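Side-chain contacts in Ice-binding protein (Leucosporidium, PDB 3UYU), which binds to the surface of ice crystals and inhibits their growth, conferring freeze tolerance with low thermal hysteresis activity: residues A15-A20 and A85-A90; N92-F97 and A170-D175. The protein carries 2 engineered substitutions. All blocks are in the same frame, centred on the assembly; numbering follows the deposited sequence.

How the contacts relate
Both contacts lay helix 76-96 against parallel strands of the right-handed beta-helix, and their centres stand about 13 Å apart along it. Contact 1 sets the middle of the helix on strand 16-18; contact 2 sets its last turns on strand 169-173. Contact 1 is partly buried and mixed in chemistry, an apolar touch inside and a salt bridge nearer the surface. Contact 2 is buried and closer: alanines lie against the aliphatic part of a glutamine, whose polar end is bonded from within the helix itself. The separation of the two agrees with a helix running alongside the beta-helix, and both lie away from the residues thought to bind ice.

Contact 1: residues A15-A20 and A85-A90; sequences AILAKA and ANAETA
Leu-17, on strand 16-18, meets Ala-87 of helix 76-96 in the apolar half of this contact. The touch is light, CD2 of Leu-17 standing 4.2 Å from CB of Ala-87. CG of Leu-17 lies anti to the backbone N (chi1 -174°), which carries the isobutyl group out from the strand and lets the CD2 branch make the approach. Leu-80, Ala-83 and Val-84 of the same helix also touch Leu-17, and the leucine therefore packs along more than one turn. The other side of the strand turns inward, where Ile-16 and Ala-18 rest on Val-213 of strand 212-216.

The ionic half lies two residues on. Lys-19 and Glu-88 reach out from opposite directions, and NZ of Lys-19 gives a hydrogen bond of 3.1 Å to OE1 of Glu-88 within a salt bridge. The amine comes to the syn side of the carboxylate, 27° out of its plane. CD and CE of Lys-19 both pass 3.9 Å from the same OE1 of Glu-88. Glu-88 bends at chi2, bringing its carboxylate toward the strand although its CB points neither toward the strand nor away from it. A glycerol, probably from the crystallisation liquor, lies beside the glutamate and is weakly bonded to the Leu-17 carbonyl.

Chemically, a buried leucine seats the helix on the beta-helix while one charge pair ties its more exposed flank; partial exposure to solvent probably weakens that ionic tie.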
loop_
_atom_site.group_PDB
_atom_site.type_symbol
_atom_site.label_atom_id
_atom_site.label_comp_id
_atom_site.label_asym_id
_atom_site.label_seq_id
_atom_site.Cartn_x
_atom_site.Cartn_y
_atom_site.Cartn_z
ATOM N N ALA A 15 -9.687 9.849 -6.849
ATOM C CA ALA A 15 -11.091 10.263 -6.761
ATOM C C ALA A 15 -12.116 9.169 -6.957
ATOM O O ALA A 15 -13.127 9.144 -6.284
ATOM C CB ALA A 15 -11.334 11.402 -7.780
ATOM N N ILE A 16 -11.834 8.279 -7.914
ATOM C CA ILE A 16 -12.702 7.148 -8.197
ATOM C C ILE A 16 -11.778 5.943 -8.466
ATOM O O ILE A 16 -10.813 6.072 -9.238
ATOM C CB ILE A 16 -13.549 7.414 -9.483
ATOM C CG1 ILE A 16 -14.404 8.667 -9.318
ATOM C CG2 ILE A 16 -14.514 6.260 -9.695
ATOM C CD1 ILE A 16 -15.221 8.987 -10.582
ATOM N N LEU A 17 -12.055 4.840 -7.788
ATOM C CA LEU A 17 -11.346 3.586 -8.020
ATOM C C LEU A 17 -12.359 2.478 -8.084
ATOM O O LEU A 17 -13.210 2.406 -7.243
ATOM C CB LEU A 17 -10.339 3.325 -6.873
ATOM C CG LEU A 17 -9.401 2.105 -7.052
ATOM C CD1 LEU A 17 -8.384 2.338 -8.169
ATOM C CD2 LEU A 17 -8.645 1.916 -5.739
ATOM N N ALA A 18 -12.278 1.634 -9.125
ATOM C CA ALA A 18 -13.271 0.589 -9.311
ATOM C C ALA A 18 -12.619 -0.667 -9.827
ATOM O O ALA A 18 -11.621 -0.609 -10.475
ATOM C CB ALA A 18 -14.438 1.036 -10.277
ATOM N N LYS A 19 -13.252 -1.782 -9.559
ATOM C CA LYS A 19 -12.657 -3.069 -10.022
ATOM C C LYS A 19 -13.126 -3.488 -11.392
ATOM O O LYS A 19 -12.398 -4.194 -12.106
ATOM C CB LYS A 19 -12.973 -4.164 -8.993
ATOM C CG LYS A 19 -12.156 -3.990 -7.665
ATOM C CD LYS A 19 -12.304 -5.183 -6.734
ATOM C CE LYS A 19 -11.434 -6.284 -7.245
ATOM N NZ LYS A 19 -11.573 -7.364 -6.157
ATOM N N ALA A 20 -14.343 -3.102 -11.763
ATOM C CA ALA A 20 -14.981 -3.629 -12.972
ATOM C C ALA A 20 -15.120 -2.628 -14.101
ATOM O O ALA A 20 -15.165 -2.987 -15.252
ATOM C CB ALA A 20 -16.364 -4.171 -12.635
ATOM N N ALA A 85 -6.206 -3.172 -3.356
ATOM C CA ALA A 85 -6.073 -3.975 -2.112
ATOM C C ALA A 85 -6.300 -3.113 -0.882
ATOM O O ALA A 85 -6.955 -3.503 0.040
ATOM C CB ALA A 85 -4.690 -4.614 -2.018
ATOM N N ASN A 86 -5.692 -1.925 -0.894
ATOM C CA ASN A 86 -5.861 -0.996 0.205
ATOM C C ASN A 86 -7.358 -0.529 0.405
ATOM O O ASN A 86 -7.824 -0.427 1.559
ATOM C CB ASN A 86 -4.941 0.200 0.029
ATOM C CG ASN A 86 -3.456 -0.104 0.292
ATOM O OD1 ASN A 86 -3.050 -1.267 0.681
ATOM N ND2 ASN A 86 -2.656 0.857 0.083
ATOM N N ALA A 87 -8.054 -0.332 -0.721
ATOM C CA ALA A 87 -9.456 0.030 -0.659
ATOM C C ALA A 87 -10.290 -1.100 -0.086
ATOM O O ALA A 87 -11.200 -0.840 0.727
ATOM C CB ALA A 87 -9.952 0.472 -2.029
ATOM N N GLU A 88 -9.953 -2.368 -0.360
ATOM C CA GLU A 88 -10.661 -3.529 0.243
ATOM C C GLU A 88 -10.385 -3.593 1.771
ATOM O O GLU A 88 -11.288 -3.910 2.580
ATOM C CB GLU A 88 -10.138 -4.841 -0.400
ATOM C CG GLU A 88 -11.021 -5.811 -0.992
ATOM C CD GLU A 88 -11.050 -5.479 -2.440
ATOM O OE1 GLU A 88 -10.730 -6.298 -3.365
ATOM O OE2 GLU A 88 -11.336 -4.299 -2.613
ATOM N N THR A 89 -9.113 -3.355 2.168
ATOM C CA THR A 89 -8.751 -3.370 3.574
ATOM C C THR A 89 -9.578 -2.267 4.304
ATOM O O THR A 89 -10.081 -2.497 5.373
ATOM C CB THR A 89 -7.240 -3.151 3.704
ATOM O OG1 THR A 89 -6.605 -4.299 3.109
ATOM C CG2 THR A 89 -6.830 -2.937 5.176
ATOM N N ALA A 90 -9.716 -1.100 3.696
ATOM C CA ALA A 90 -10.569 -0.030 4.250
ATOM C C ALA A 90 -12.026 -0.404 4.385
ATOM O O ALA A 90 -12.634 -0.143 5.433
ATOM C CB ALA A 90 -10.404 1.274 3.425
#

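Contact 2: residues N92-F97 and A170-D175; sequences NQAAGF and AFQVGD
The last turns of helix 76-96 come close to strand 169-173, the CA atoms of Ala-94 and Gln-172 lying 6.1 Å apart, a spacing that the small alanine side chain permits. Both residues direct their CB atoms at the opposing segment, and these methyl and methylene carbons meet at 3.7 Å.

Beyond CB, the glutamine turns along the helix to Ala-95. With chi1 at 168° its CG extends away from the backbone N, beside the carbonyl carbon, and a bend at chi2 (-91°) folds the amide back beside that alanine. CG of Gln-172 is 4.0 Å from CB of Ala-95, and CD comes to 3.8 Å from the same methyl. The amide oxygen OE1 lies 3.7 Å from CA of Ala-95, a van der Waals approach to carbon. Polar anchoring comes from one turn earlier in the helix, where OH of Tyr-91 is hydrogen-bonded to NE2 of Gln-172.

Neighbouring strands extend the interface: Leu-190 of strand 188-191 touches Ala-94, and NE2 of Gln-145 on strand 142-146 bonds to the carbonyl oxygens of Ala-94 and Phe-97. Behind the strand, Phe-171 faces away from the helix and stacks on Phe-144.

A leucine in place of Gln-172 would probably leave the Tyr-91 hydroxyl without its amide partner and lose a polar tie between strand and helix.

The glutamine thus serves two roles: its aliphatic stem packs on alanines small enough to admit the strand, while its buried amide nitrogen finds a partner on the helix it packs against.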
loop_
_atom_site.group_PDB
_atom_site.type_symbol
_atom_site.label_atom_id
_atom_site.label_comp_id
_atom_site.label_asym_id
_atom_site.label_seq_id
_atom_site.Cartn_x
_atom_site.Cartn_y
_atom_site.Cartn_z
ATOM N N ASN A 92 -13.252 -3.321 4.776
ATOM C CA ASN A 92 -13.315 -4.296 5.875
ATOM C C ASN A 92 -13.126 -3.668 7.233
ATOM O O ASN A 92 -13.797 -4.049 8.202
ATOM C CB ASN A 92 -12.297 -5.403 5.615
ATOM C CG ASN A 92 -12.661 -6.291 4.415
ATOM O OD1 ASN A 92 -13.852 -6.368 3.976
ATOM N ND2 ASN A 92 -11.669 -7.018 3.905
ATOM N N GLN A 93 -12.219 -2.686 7.327
ATOM C CA GLN A 93 -12.017 -1.964 8.568
ATOM C C GLN A 93 -13.320 -1.276 8.941
ATOM O O GLN A 93 -13.769 -1.359 10.077
ATOM C CB GLN A 93 -10.858 -0.972 8.453
ATOM C CG GLN A 93 -10.654 -0.235 9.771
ATOM C CD GLN A 93 -9.626 0.892 9.711
ATOM O OE1 GLN A 93 -9.310 1.415 8.666
ATOM N NE2 GLN A 93 -9.192 1.342 10.873
ATOM N N ALA A 94 -13.899 -0.548 7.989
ATOM C CA ALA A 94 -15.176 0.151 8.260
ATOM C C ALA A 94 -16.299 -0.774 8.690
ATOM O O ALA A 94 -17.067 -0.456 9.604
ATOM C CB ALA A 94 -15.570 1.007 6.970
ATOM N N ALA A 95 -16.420 -1.926 8.011
ATOM C CA ALA A 95 -17.445 -2.955 8.356
ATOM C C ALA A 95 -17.146 -3.627 9.693
ATOM O O ALA A 95 -18.093 -4.165 10.342
ATOM C CB ALA A 95 -17.521 -3.990 7.288
ATOM N N GLY A 96 -15.873 -3.562 10.121
ATOM C CA GLY A 96 -15.387 -4.299 11.311
ATOM C C GLY A 96 -15.493 -3.661 12.654
ATOM O O GLY A 96 -15.360 -4.362 13.667
ATOM N N PHE A 97 -15.757 -2.333 12.735
ATOM C CA PHE A 97 -15.877 -1.663 14.023
ATOM C C PHE A 97 -17.065 -2.229 14.810
ATOM O O PHE A 97 -18.131 -2.498 14.248
ATOM C CB PHE A 97 -16.117 -0.156 13.853
ATOM C CG PHE A 97 -14.947 0.630 13.311
ATOM C CD1 PHE A 97 -13.787 0.805 14.043
ATOM C CD2 PHE A 97 -15.070 1.310 12.053
ATOM C CE1 PHE A 97 -12.678 1.570 13.505
ATOM C CE2 PHE A 97 -13.981 2.092 11.520
ATOM C CZ PHE A 97 -12.810 2.232 12.236
ATOM N N ALA A 170 -16.989 8.281 6.548
ATOM C CA ALA A 170 -16.883 7.073 5.697
ATOM C C ALA A 170 -18.151 6.267 5.712
ATOM O O ALA A 170 -18.705 6.025 6.788
ATOM C CB ALA A 170 -15.718 6.199 6.180
ATOM N N PHE A 171 -18.605 5.882 4.508
ATOM C CA PHE A 171 -19.806 5.083 4.350
ATOM C C PHE A 171 -19.428 3.743 3.793
ATOM O O PHE A 171 -18.965 3.637 2.649
ATOM C CB PHE A 171 -20.753 5.776 3.331
ATOM C CG PHE A 171 -21.556 6.955 3.884
ATOM C CD1 PHE A 171 -22.895 6.762 4.254
ATOM C CD2 PHE A 171 -21.009 8.251 3.948
ATOM C CE1 PHE A 171 -23.702 7.830 4.745
ATOM C CE2 PHE A 171 -21.791 9.341 4.470
ATOM C CZ PHE A 171 -23.117 9.131 4.832
ATOM N N GLN A 172 -19.682 2.697 4.576
ATOM C CA GLN A 172 -19.440 1.328 4.054
ATOM C C GLN A 172 -20.799 0.755 3.676
ATOM O O GLN A 172 -21.674 0.706 4.532
ATOM C CB GLN A 172 -18.820 0.499 5.185
ATOM C CG GLN A 172 -18.778 -1.078 4.890
ATOM C CD GLN A 172 -20.021 -1.786 5.387
ATOM O OE1 GLN A 172 -20.417 -1.625 6.555
ATOM N NE2 GLN A 172 -20.621 -2.638 4.512
ATOM N N VAL A 173 -20.954 0.383 2.396
ATOM C CA VAL A 173 -22.288 -0.021 1.920
ATOM C C VAL A 173 -22.199 -1.368 1.214
ATOM O O VAL A 173 -21.471 -1.535 0.244
ATOM C CB VAL A 173 -22.776 1.000 0.913
ATOM C CG1 VAL A 173 -24.206 0.693 0.437
ATOM C CG2 VAL A 173 -22.669 2.494 1.470
ATOM N N GLY A 174 -23.076 -2.289 1.640
ATOM C CA GLY A 174 -23.023 -3.700 1.112
ATOM C C GLY A 174 -23.628 -3.854 -0.285
ATOM O O GLY A 174 -23.132 -4.668 -1.083
ATOM N N ASP A 175 -24.706 -3.110 -0.576
ATOM C CA ASP A 175 -25.470 -3.211 -1.836
ATOM C C ASP A 175 -25.399 -1.869 -2.635
ATOM O O ASP A 175 -24.683 -0.957 -2.238
ATOM C CB ASP A 175 -26.921 -3.627 -1.559
ATOM C CG ASP A 175 -27.066 -5.098 -1.165
ATOM O OD1 ASP A 175 -26.291 -5.940 -1.721
ATOM O OD2 ASP A 175 -27.996 -5.420 -0.348
#